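Local coordinates for protein N5-carboxyaminoimidazole ribonucleotide synthetase (PDB 3QFF) that probably catalyses the ATP-dependent carboxylation of aminoimidazole ribonucleotide with bicarbonate to give N5-carboxyaminoimidazole ribonucleotide, a step of purine biosynthesis, at residues 373-376 with 377-380; 319-323 with 324-328; 231-234 with 235-239; 283-287 with 288-292. All blocks are in the same frame, centred on the assembly; numbering follows the deposited sequence.

How the contacts relate
The four contacts are helix starts and turns of this ATP-grasp enzyme, two of them adjacent. Contacts 1 and 2 touch, with centres 10 Å apart: Glu324 OE1 meets His380 ND1 at 2.8 Å, a probable hydrogen bond, linking the helix start of contact 2 to helix 379-382 of contact 1. Contact 2 is about 20 Å, centre to centre, from contact 4, although their nearest atoms come within about 5 Å. Contact 3 is at the head of helix 235-251, about 19 Å from contact 4 and about 30 Å from contact 2 between centres. Bound ADP lies about 12 Å from the Asn320 side chain of contact 2. Contact 4 reaches the second subunit through Glu291.

Contact 1: 373-376 with 377-380; sequences KSLH and IWDH
His376 and Asp379 face each other across the turn that joins helix 365-374 to the short C-terminal helix 379-382, forming a histidine-carboxylate hydrogen bond. His376 is the first residue to depart from the helix, with positive phi, which turns the chain between the two helices. Its ring nitrogen ND1 donates to both carboxylate oxygens: ND1 to Asp379 OD1 is 3.1 Å and ND1 to Asp379 OD2 is 3.2 Å, the second the straighter at 158°. Each oxygen offers its syn lone pair. This forked grip meets the imidazole at its edge, the carboxylate plane turned 55° from the ring. Over one ring face sits the carbonyl oxygen of Lys373, 3.6 Å above the centre.

The inner side of the turn is mostly apolar. Leu375 and Trp378 run side by side, while Ile377 lays CG2 over the indole face, since chi1 of -66° places that branch anti to its own backbone N. The indole also meets the rings of His325 and His225, and its NE1 makes a weak hydrogen bond to Asn320 O. Leu375 CB touches Ile377 CD1 at 4.0 Å, and Leu375 CD1 reaches the edge of the indole at Trp378 CZ3, 3.9 Å away.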
loop_
_atom_site.group_PDB
_atom_site.type_symbol
_atom_site.label_atom_id
_atom_site.label_comp_id
_atom_site.label_asym_id
_atom_site.label_seq_id
_atom_site.Cartn_x
_atom_site.Cartn_y
_atom_site.Cartn_z
ATOM N N LYS A 373 4.093 14.484 20.080
ATOM C CA LYS A 373 4.066 15.659 20.964
ATOM C C LYS A 373 4.927 16.792 20.411
ATOM O O LYS A 373 4.465 17.938 20.300
ATOM C CB LYS A 373 4.566 15.291 22.366
ATOM C CG LYS A 373 3.503 14.819 23.323
ATOM C CD LYS A 373 4.091 14.607 24.723
ATOM C CE LYS A 373 4.416 13.150 24.990
ATOM N NZ LYS A 373 3.155 12.383 25.280
ATOM N N SER A 374 6.166 16.454 20.035
ATOM C CA SER A 374 7.160 17.452 19.631
ATOM C C SER A 374 6.749 18.211 18.377
ATOM O O SER A 374 7.209 19.328 18.142
ATOM C CB SER A 374 8.564 16.831 19.479
ATOM O OG SER A 374 8.699 16.091 18.275
ATOM N N LEU A 375 5.865 17.612 17.585
ATOM C CA LEU A 375 5.366 18.243 16.371
ATOM C C LEU A 375 4.427 19.409 16.658
ATOM O O LEU A 375 4.210 20.260 15.795
ATOM C CB LEU A 375 4.670 17.208 15.475
ATOM C CG LEU A 375 5.564 16.139 14.821
ATOM C CD1 LEU A 375 4.729 15.072 14.132
ATOM C CD2 LEU A 375 6.517 16.777 13.818
ATOM N N HIS A 376 3.864 19.425 17.870
ATOM C CA HIS A 376 2.912 20.451 18.318
ATOM C C HIS A 376 1.720 20.641 17.382
ATOM O O HIS A 376 1.267 21.762 17.144
ATOM C CB HIS A 376 3.642 21.775 18.637
ATOM C CG HIS A 376 4.561 21.665 19.814
ATOM N ND1 HIS A 376 4.096 21.495 21.101
ATOM C CD2 HIS A 376 5.912 21.654 19.895
ATOM C CE1 HIS A 376 5.123 21.388 21.926
ATOM N NE2 HIS A 376 6.236 21.481 21.218
ATOM N N ILE A 377 1.231 19.535 16.832
ATOM C CA ILE A 377 0.034 19.558 16.001
ATOM C C ILE A 377 -1.193 19.214 16.845
ATOM O O ILE A 377 -2.284 19.739 16.617
ATOM C CB ILE A 377 0.165 18.563 14.824
ATOM C CG1 ILE A 377 1.278 19.014 13.859
ATOM C CG2 ILE A 377 -1.158 18.407 14.089
ATOM C CD1 ILE A 377 1.755 17.915 12.902
ATOM N N TRP A 378 -1.007 18.330 17.824
ATOM C CA TRP A 378 -2.135 17.800 18.596
ATOM C C TRP A 378 -2.194 18.332 20.033
ATOM O O TRP A 378 -2.736 17.665 20.908
ATOM C CB TRP A 378 -2.146 16.260 18.565
ATOM C CG TRP A 378 -2.206 15.697 17.154
ATOM C CD1 TRP A 378 -3.326 15.495 16.399
ATOM C CD2 TRP A 378 -1.095 15.305 16.334
ATOM N NE1 TRP A 378 -2.984 14.995 15.157
ATOM C CE2 TRP A 378 -1.623 14.859 15.097
ATOM C CE3 TRP A 378 0.292 15.270 16.528
ATOM C CZ2 TRP A 378 -0.808 14.390 14.055
ATOM C CZ3 TRP A 378 1.100 14.802 15.493
ATOM C CH2 TRP A 378 0.541 14.368 14.272
ATOM N N ASP A 379 -1.666 19.540 20.257
ATOM C CA ASP A 379 -1.618 20.156 21.595
ATOM C C ASP A 379 -2.989 20.212 22.291
ATOM O O ASP A 379 -3.081 20.052 23.512
ATOM C CB ASP A 379 -0.981 21.559 21.533
ATOM C CG ASP A 379 0.552 21.522 21.473
ATOM O OD1 ASP A 379 1.160 22.480 20.947
ATOM O OD2 ASP A 379 1.168 20.554 21.960
ATOM N N HIS A 380 -4.039 20.447 21.509
ATOM C CA HIS A 380 -5.427 20.391 21.982
ATOM C C HIS A 380 -5.730 19.042 22.656
ATOM O O HIS A 380 -6.141 18.992 23.827
ATOM C CB HIS A 380 -6.377 20.654 20.803
ATOM C CG HIS A 380 -7.834 20.662 21.161
ATOM N ND1 HIS A 380 -8.823 20.571 20.210
ATOM C CD2 HIS A 380 -8.469 20.750 22.355
ATOM C CE1 HIS A 380 -10.006 20.601 20.798
ATOM N NE2 HIS A 380 -9.818 20.711 22.101
#

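Contact 2: 319-323 with 324-328; sequences VNILG and EHIEG
Leu322, the last residue of strand 316-322, meets His325 in the first turn of helix 323-331. The short strand and helix segments lie nearly at right angles, 100° between their directions, and their axes approach to 6.0 Å. His325 N donates to Leu322 O at 2.8 Å. Ile326 N adds only weak bonds, to Leu322 O and to Gly323 O.

A side-chain bond supplements this backbone link: Leu322 N donates to His325 ND1 at 3.1 Å, with an N-H...N angle of 155°. Since ND1 accepts, the proton is probably on NE2, which bonds to Gln381 OE1. The Leu322 donor lies in the imidazole plane, so the ring presents its edge to the strand backbone. Chi1 of -54° sets the ring beside the backbone N of His325, from where it can reach back to Leu322. Leu322 runs alongside with CB 3.5 Å from His325 ND1. Over one ring face lies Glu324 CG, 3.6 Å above the centre. Glu324 OE1 bonds to His380 ND1, and OE2 to Gln381 NE2.

On the other flank, Ile321 CG2 packs on Ile326 CA at 4.0 Å, and both isoleucines continue onto Leu343 of strand 339-343. The whole is a sharp strand-to-helix corner, in which a histidine of the first helical turn accepts the last N-H of the incoming strand through ND1, within the C-terminal domain of this carboxylase family.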
loop_
_atom_site.group_PDB
_atom_site.type_symbol
_atom_site.label_atom_id
_atom_site.label_comp_id
_atom_site.label_asym_id
_atom_site.label_seq_id
_atom_site.Cartn_x
_atom_site.Cartn_y
_atom_site.Cartn_z
ATOM N N VAL A 319 -1.657 8.387 14.702
ATOM C CA VAL A 319 -2.321 9.598 15.186
ATOM C C VAL A 319 -3.345 10.080 14.178
ATOM O O VAL A 319 -3.044 10.215 12.993
ATOM C CB VAL A 319 -1.330 10.755 15.480
ATOM C CG1 VAL A 319 -2.005 11.786 16.405
ATOM C CG2 VAL A 319 -0.088 10.238 16.137
ATOM N N ASN A 320 -4.564 10.340 14.639
ATOM C CA ASN A 320 -5.595 10.878 13.761
ATOM C C ASN A 320 -5.364 12.336 13.376
ATOM O O ASN A 320 -4.935 13.131 14.214
ATOM C CB ASN A 320 -6.989 10.763 14.412
ATOM C CG ASN A 320 -7.776 9.562 13.917
ATOM O OD1 ASN A 320 -7.377 8.863 12.982
ATOM N ND2 ASN A 320 -8.925 9.330 14.539
ATOM N N ILE A 321 -5.676 12.658 12.115
ATOM C CA ILE A 321 -5.651 14.026 11.590
ATOM C C ILE A 321 -7.079 14.511 11.336
ATOM O O ILE A 321 -7.729 14.135 10.361
ATOM C CB ILE A 321 -4.766 14.161 10.315
ATOM C CG1 ILE A 321 -3.348 13.655 10.606
ATOM C CG2 ILE A 321 -4.746 15.625 9.777
ATOM C CD1 ILE A 321 -2.569 13.264 9.362
ATOM N N LEU A 322 -7.559 15.352 12.245
ATOM C CA LEU A 322 -8.889 15.956 12.115
ATOM C C LEU A 322 -8.785 17.254 11.320
ATOM O O LEU A 322 -7.682 17.713 11.033
ATOM C CB LEU A 322 -9.511 16.197 13.500
ATOM C CG LEU A 322 -9.485 15.021 14.505
ATOM C CD1 LEU A 322 -10.216 15.409 15.813
ATOM C CD2 LEU A 322 -10.118 13.777 13.897
ATOM N N GLY A 323 -9.928 17.820 10.940
ATOM C CA GLY A 323 -9.975 19.129 10.285
ATOM C C GLY A 323 -9.143 20.179 11.009
ATOM O O GLY A 323 -8.403 20.924 10.372
ATOM N N GLU A 324 -9.241 20.213 12.340
ATOM C CA GLU A 324 -8.457 21.148 13.171
ATOM C C GLU A 324 -6.930 20.909 13.133
ATOM O O GLU A 324 -6.162 21.729 13.654
ATOM C CB GLU A 324 -8.931 21.102 14.627
ATOM C CG GLU A 324 -8.544 19.802 15.352
ATOM C CD GLU A 324 -8.699 19.864 16.866
ATOM O OE1 GLU A 324 -8.061 20.723 17.507
ATOM O OE2 GLU A 324 -9.435 19.020 17.422
ATOM N N HIS A 325 -6.487 19.790 12.553
ATOM C CA HIS A 325 -5.050 19.467 12.512
ATOM C C HIS A 325 -4.407 19.579 11.129
ATOM O O HIS A 325 -3.187 19.601 11.029
ATOM C CB HIS A 325 -4.767 18.054 13.039
ATOM C CG HIS A 325 -5.316 17.782 14.405
ATOM N ND1 HIS A 325 -6.290 16.833 14.638
ATOM C CD2 HIS A 325 -5.018 18.320 15.614
ATOM C CE1 HIS A 325 -6.572 16.802 15.928
ATOM N NE2 HIS A 325 -5.813 17.692 16.542
ATOM N N ILE A 326 -5.210 19.604 10.071
ATOM C CA ILE A 326 -4.668 19.480 8.709
ATOM C C ILE A 326 -3.668 20.612 8.381
ATOM O O ILE A 326 -2.611 20.368 7.796
ATOM C CB ILE A 326 -5.793 19.341 7.639
ATOM C CG1 ILE A 326 -5.219 19.106 6.232
ATOM C CG2 ILE A 326 -6.734 20.549 7.633
ATOM C CD1 ILE A 326 -4.633 17.698 6.030
ATOM N N GLU A 327 -3.984 21.841 8.791
ATOM C CA GLU A 327 -3.076 22.960 8.552
ATOM C C GLU A 327 -1.747 22.754 9.275
ATOM O O GLU A 327 -0.685 23.006 8.709
ATOM C CB GLU A 327 -3.720 24.289 8.934
ATOM C CG GLU A 327 -3.150 25.467 8.158
ATOM C CD GLU A 327 -3.675 26.820 8.624
ATOM O OE1 GLU A 327 -4.918 27.017 8.671
ATOM O OE2 GLU A 327 -2.830 27.698 8.922
ATOM N N GLY A 328 -1.804 22.264 10.512
ATOM C CA GLY A 328 -0.592 21.953 11.266
ATOM C C GLY A 328 0.274 20.887 10.604
ATOM O O GLY A 328 1.502 20.981 10.613
#

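Contact 3: 231-234 with 235-239; sequences ARIT and EELSQ
Thr234 is the N-cap of helix 235-251, and its hydroxyl accepts from Leu237 N in a classic capping bond. OG1 to Leu237 N is 3.1 Å with an angle of 168° at the hydrogen, close to straight. A chi1 of 65° places OG1 between the backbone N and the carbonyl carbon of Thr234, which directs it at the first helical turn. The carbonyl of the same residue opens the helical ladder: Ser238 N reaches Thr234 O at 3.1 Å, with an angle of 163° at the hydrogen. One threonine therefore serves two of the N-H groups in the opening turn, with its side chain and its backbone.

Ile233 packs beside the cap. Its CB lies 4.0 Å from Leu237 CD1, and its CD1 is equally distant from Leu237 CB, so the two branched chains mesh where the loop joins the helix. Leu237 CB also rests against Thr234 OG1 at 3.6 Å.

Further out, Ile233 also packs on Val214 and Lys195 of the neighbouring strands. Arg232, the centre of an inverse gamma turn, carries its guanidinium group away from the helix to salt bridges with Glu216 and Glu366. A water ties the loop to the helix: it donates to Ala231 O at 2.7 Å and is hydrogen-bonded to Ser238 OG at 3.0 Å.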
loop_
_atom_site.group_PDB
_atom_site.type_symbol
_atom_site.label_atom_id
_atom_site.label_comp_id
_atom_site.label_asym_id
_atom_site.label_seq_id
_atom_site.Cartn_x
_atom_site.Cartn_y
_atom_site.Cartn_z
ATOM N N ALA A 231 0.097 -2.695 22.387
ATOM C CA ALA A 231 -0.583 -2.075 23.533
ATOM C C ALA A 231 0.306 -2.237 24.767
ATOM O O ALA A 231 0.950 -3.268 24.936
ATOM C CB ALA A 231 -1.954 -2.725 23.764
ATOM N N ARG A 232 0.358 -1.218 25.615
ATOM C CA ARG A 232 1.213 -1.259 26.793
ATOM C C ARG A 232 0.513 -2.004 27.944
ATOM O O ARG A 232 0.089 -1.405 28.938
ATOM C CB ARG A 232 1.666 0.155 27.186
ATOM C CG ARG A 232 2.497 0.849 26.078
ATOM C CD ARG A 232 2.792 2.320 26.367
ATOM N NE ARG A 232 1.586 3.141 26.350
ATOM C CZ ARG A 232 1.534 4.431 26.692
ATOM N NH1 ARG A 232 0.377 5.073 26.637
ATOM N NH2 ARG A 232 2.632 5.086 27.085
ATOM N N ILE A 233 0.387 -3.319 27.773
ATOM C CA ILE A 233 -0.335 -4.172 28.708
ATOM C C ILE A 233 0.445 -5.467 28.923
ATOM O O ILE A 233 1.352 -5.778 28.150
ATOM C CB ILE A 233 -1.791 -4.483 28.207
ATOM C CG1 ILE A 233 -1.763 -5.197 26.846
ATOM C CG2 ILE A 233 -2.647 -3.207 28.148
ATOM C CD1 ILE A 233 -3.121 -5.489 26.260
ATOM N N THR A 234 0.094 -6.220 29.971
ATOM C CA THR A 234 0.757 -7.494 30.259
ATOM C C THR A 234 0.514 -8.514 29.154
ATOM O O THR A 234 -0.480 -8.429 28.416
ATOM C CB THR A 234 0.275 -8.109 31.591
ATOM O OG1 THR A 234 -1.112 -8.465 31.484
ATOM C CG2 THR A 234 0.462 -7.121 32.759
ATOM N N GLU A 235 1.414 -9.490 29.052
ATOM C CA GLU A 235 1.254 -10.577 28.097
ATOM C C GLU A 235 -0.041 -11.344 28.360
ATOM O O GLU A 235 -0.583 -11.969 27.455
ATOM C CB GLU A 235 2.454 -11.529 28.157
ATOM C CG GLU A 235 2.696 -12.324 26.871
ATOM C CD GLU A 235 3.023 -11.423 25.690
ATOM O OE1 GLU A 235 2.329 -11.524 24.648
ATOM O OE2 GLU A 235 3.956 -10.594 25.812
ATOM N N GLU A 236 -0.529 -11.282 29.596
ATOM C CA GLU A 236 -1.740 -11.999 30.000
ATOM C C GLU A 236 -3.008 -11.318 29.489
ATOM O O GLU A 236 -3.918 -11.998 29.006
ATOM C CB GLU A 236 -1.795 -12.164 31.523
ATOM C CG GLU A 236 -0.887 -13.287 32.076
ATOM C CD GLU A 236 0.606 -13.086 31.782
ATOM O OE1 GLU A 236 1.237 -14.042 31.269
ATOM O OE2 GLU A 236 1.145 -11.978 32.051
ATOM N N LEU A 237 -3.062 -9.990 29.614
ATOM C CA LEU A 237 -4.136 -9.187 29.042
ATOM C C LEU A 237 -4.207 -9.305 27.513
ATOM O O LEU A 237 -5.303 -9.377 26.944
ATOM C CB LEU A 237 -3.996 -7.708 29.439
ATOM C CG LEU A 237 -4.655 -7.215 30.734
ATOM C CD1 LEU A 237 -4.217 -5.814 31.063
ATOM C CD2 LEU A 237 -6.173 -7.271 30.647
ATOM N N SER A 238 -3.045 -9.300 26.863
ATOM C CA SER A 238 -2.958 -9.410 25.409
ATOM C C SER A 238 -3.538 -10.716 24.913
ATOM O O SER A 238 -4.379 -10.726 24.016
ATOM C CB SER A 238 -1.504 -9.312 24.944
ATOM O OG SER A 238 -1.031 -7.996 25.118
ATOM N N GLN A 239 -3.079 -11.815 25.504
ATOM C CA GLN A 239 -3.543 -13.148 25.131
ATOM C C GLN A 239 -5.048 -13.303 25.344
ATOM O O GLN A 239 -5.713 -13.948 24.556
ATOM C CB GLN A 239 -2.789 -14.224 25.908
ATOM C CG GLN A 239 -1.357 -14.433 25.439
ATOM C CD GLN A 239 -0.578 -15.409 26.325
ATOM O OE1 GLN A 239 -1.103 -15.950 27.306
ATOM N NE2 GLN A 239 0.686 -15.625 25.983
HETATM O O HOH W 1 0.470 -5.738 23.836
#

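Contact 4: 283-287 with 288-292; sequences GHYTQ and DACET
Tyr285 and Cys290 meet obliquely across a single short helical turn. Cys290 SG lies 3.7 Å from Tyr285 CE2 and 4.9 Å from the ring centroid, 63° off the ring normal, an oblique sulfur-aromatic contact. The methyl of Ala289 instead approaches the ring edge near CD2. One ring face carries Thr286 CG2, 3.6 Å above the plane and offset toward the rim; that same methyl touches Cys290 SG at 4.0 Å, so ring, methyl and sulfur form one three-way contact. Tyr285 reaches this position because chi1 of 77° folds its ring between the backbone N and the carbonyl carbon. Phe212 of strand 209-220 closes on this cluster too.

Thr286 turns its hydroxyl the other way, to Gly283 O at 2.6 Å, nearly in line with the C=O bond. Gly283 O also accepts Thr286 N, closing a type I beta turn. In the backbone, Tyr285 O accepts both Ala289 N at 3.1 Å and Asp288 N at 3.3 Å.

Asp288 directs OD2 to His342 and Asn359, while Glu291 forms a salt bridge with Lys314 of the second subunit. The arrangement is a beta turn running into one turn of helix, 286-289, buried in the ATP-grasp domain and adjoining the subunit interface.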
loop_
_atom_site.group_PDB
_atom_site.type_symbol
_atom_site.label_atom_id
_atom_site.label_comp_id
_atom_site.label_asym_id
_atom_site.label_seq_id
_atom_site.Cartn_x
_atom_site.Cartn_y
_atom_site.Cartn_z
ATOM N N GLY A 283 -7.465 0.275 13.492
ATOM C CA GLY A 283 -6.659 -0.652 12.698
ATOM C C GLY A 283 -5.833 -0.009 11.588
ATOM O O GLY A 283 -5.166 -0.710 10.820
ATOM N N HIS A 284 -5.864 1.317 11.476
ATOM C CA HIS A 284 -5.090 1.995 10.413
ATOM C C HIS A 284 -3.579 1.807 10.550
ATOM O O HIS A 284 -2.844 1.865 9.547
ATOM C CB HIS A 284 -5.410 3.498 10.362
ATOM C CG HIS A 284 -6.811 3.819 9.945
ATOM N ND1 HIS A 284 -7.652 2.897 9.360
ATOM C CD2 HIS A 284 -7.498 4.988 9.981
ATOM C CE1 HIS A 284 -8.809 3.472 9.086
ATOM N NE2 HIS A 284 -8.739 4.744 9.446
ATOM N N TYR A 285 -3.118 1.588 11.785
ATOM C CA TYR A 285 -1.702 1.274 12.016
ATOM C C TYR A 285 -1.198 0.124 11.141
ATOM O O TYR A 285 -0.020 0.085 10.803
ATOM C CB TYR A 285 -1.446 0.932 13.491
ATOM C CG TYR A 285 -1.886 -0.456 13.906
ATOM C CD1 TYR A 285 -3.175 -0.693 14.393
ATOM C CD2 TYR A 285 -0.993 -1.533 13.846
ATOM C CE1 TYR A 285 -3.571 -1.972 14.797
ATOM C CE2 TYR A 285 -1.376 -2.807 14.234
ATOM C CZ TYR A 285 -2.661 -3.020 14.717
ATOM O OH TYR A 285 -3.016 -4.284 15.095
ATOM N N THR A 286 -2.083 -0.813 10.797
ATOM C CA THR A 286 -1.689 -2.018 10.058
ATOM C C THR A 286 -1.149 -1.707 8.655
ATOM O O THR A 286 -0.437 -2.525 8.080
ATOM C CB THR A 286 -2.860 -3.005 9.869
ATOM O OG1 THR A 286 -3.935 -2.353 9.166
ATOM C CG2 THR A 286 -3.344 -3.526 11.212
ATOM N N GLN A 287 -1.515 -0.547 8.109
ATOM C CA GLN A 287 -1.089 -0.138 6.768
ATOM C C GLN A 287 0.413 -0.013 6.637
ATOM O O GLN A 287 0.958 -0.212 5.555
ATOM C CB GLN A 287 -1.687 1.221 6.406
ATOM C CG GLN A 287 -3.143 1.176 5.965
ATOM C CD GLN A 287 -3.598 2.531 5.501
ATOM O OE1 GLN A 287 -3.468 3.540 6.222
ATOM N NE2 GLN A 287 -4.104 2.582 4.282
ATOM N N ASP A 288 1.073 0.376 7.723
ATOM C CA ASP A 288 2.516 0.596 7.675
ATOM C C ASP A 288 3.315 -0.349 8.570
ATOM O O ASP A 288 4.494 -0.584 8.324
ATOM C CB ASP A 288 2.828 2.077 7.961
ATOM C CG ASP A 288 2.235 3.005 6.903
ATOM O OD1 ASP A 288 2.638 2.884 5.722
ATOM O OD2 ASP A 288 1.356 3.838 7.237
ATOM N N ALA A 289 2.664 -0.921 9.578
ATOM C CA ALA A 289 3.400 -1.660 10.618
ATOM C C ALA A 289 3.205 -3.172 10.610
ATOM O O ALA A 289 3.921 -3.879 11.328
ATOM C CB ALA A 289 3.068 -1.112 11.993
ATOM N N CYS A 290 2.241 -3.666 9.825
ATOM C CA CYS A 290 1.977 -5.105 9.767
ATOM C C CYS A 290 2.267 -5.680 8.401
ATOM O O CYS A 290 2.326 -4.969 7.405
ATOM C CB CYS A 290 0.527 -5.425 10.148
ATOM S SG CYS A 290 0.177 -5.204 11.878
ATOM N N GLU A 291 2.400 -6.998 8.366
ATOM C CA GLU A 291 2.665 -7.717 7.138
ATOM C C GLU A 291 1.541 -7.581 6.081
ATOM O O GLU A 291 1.827 -7.558 4.883
ATOM C CB GLU A 291 2.960 -9.176 7.487
ATOM C CG GLU A 291 3.637 -9.919 6.383
ATOM C CD GLU A 291 4.151 -11.264 6.829
ATOM O OE1 GLU A 291 4.053 -12.213 6.018
ATOM O OE2 GLU A 291 4.632 -11.370 7.987
ATOM N N THR A 292 0.284 -7.478 6.528
ATOM C CA THR A 292 -0.874 -7.170 5.668
ATOM C C THR A 292 -1.701 -6.091 6.356
ATOM O O THR A 292 -1.867 -6.137 7.562
ATOM C CB THR A 292 -1.828 -8.402 5.504
ATOM O OG1 THR A 292 -1.071 -9.586 5.246
ATOM C CG2 THR A 292 -2.818 -8.182 4.340
#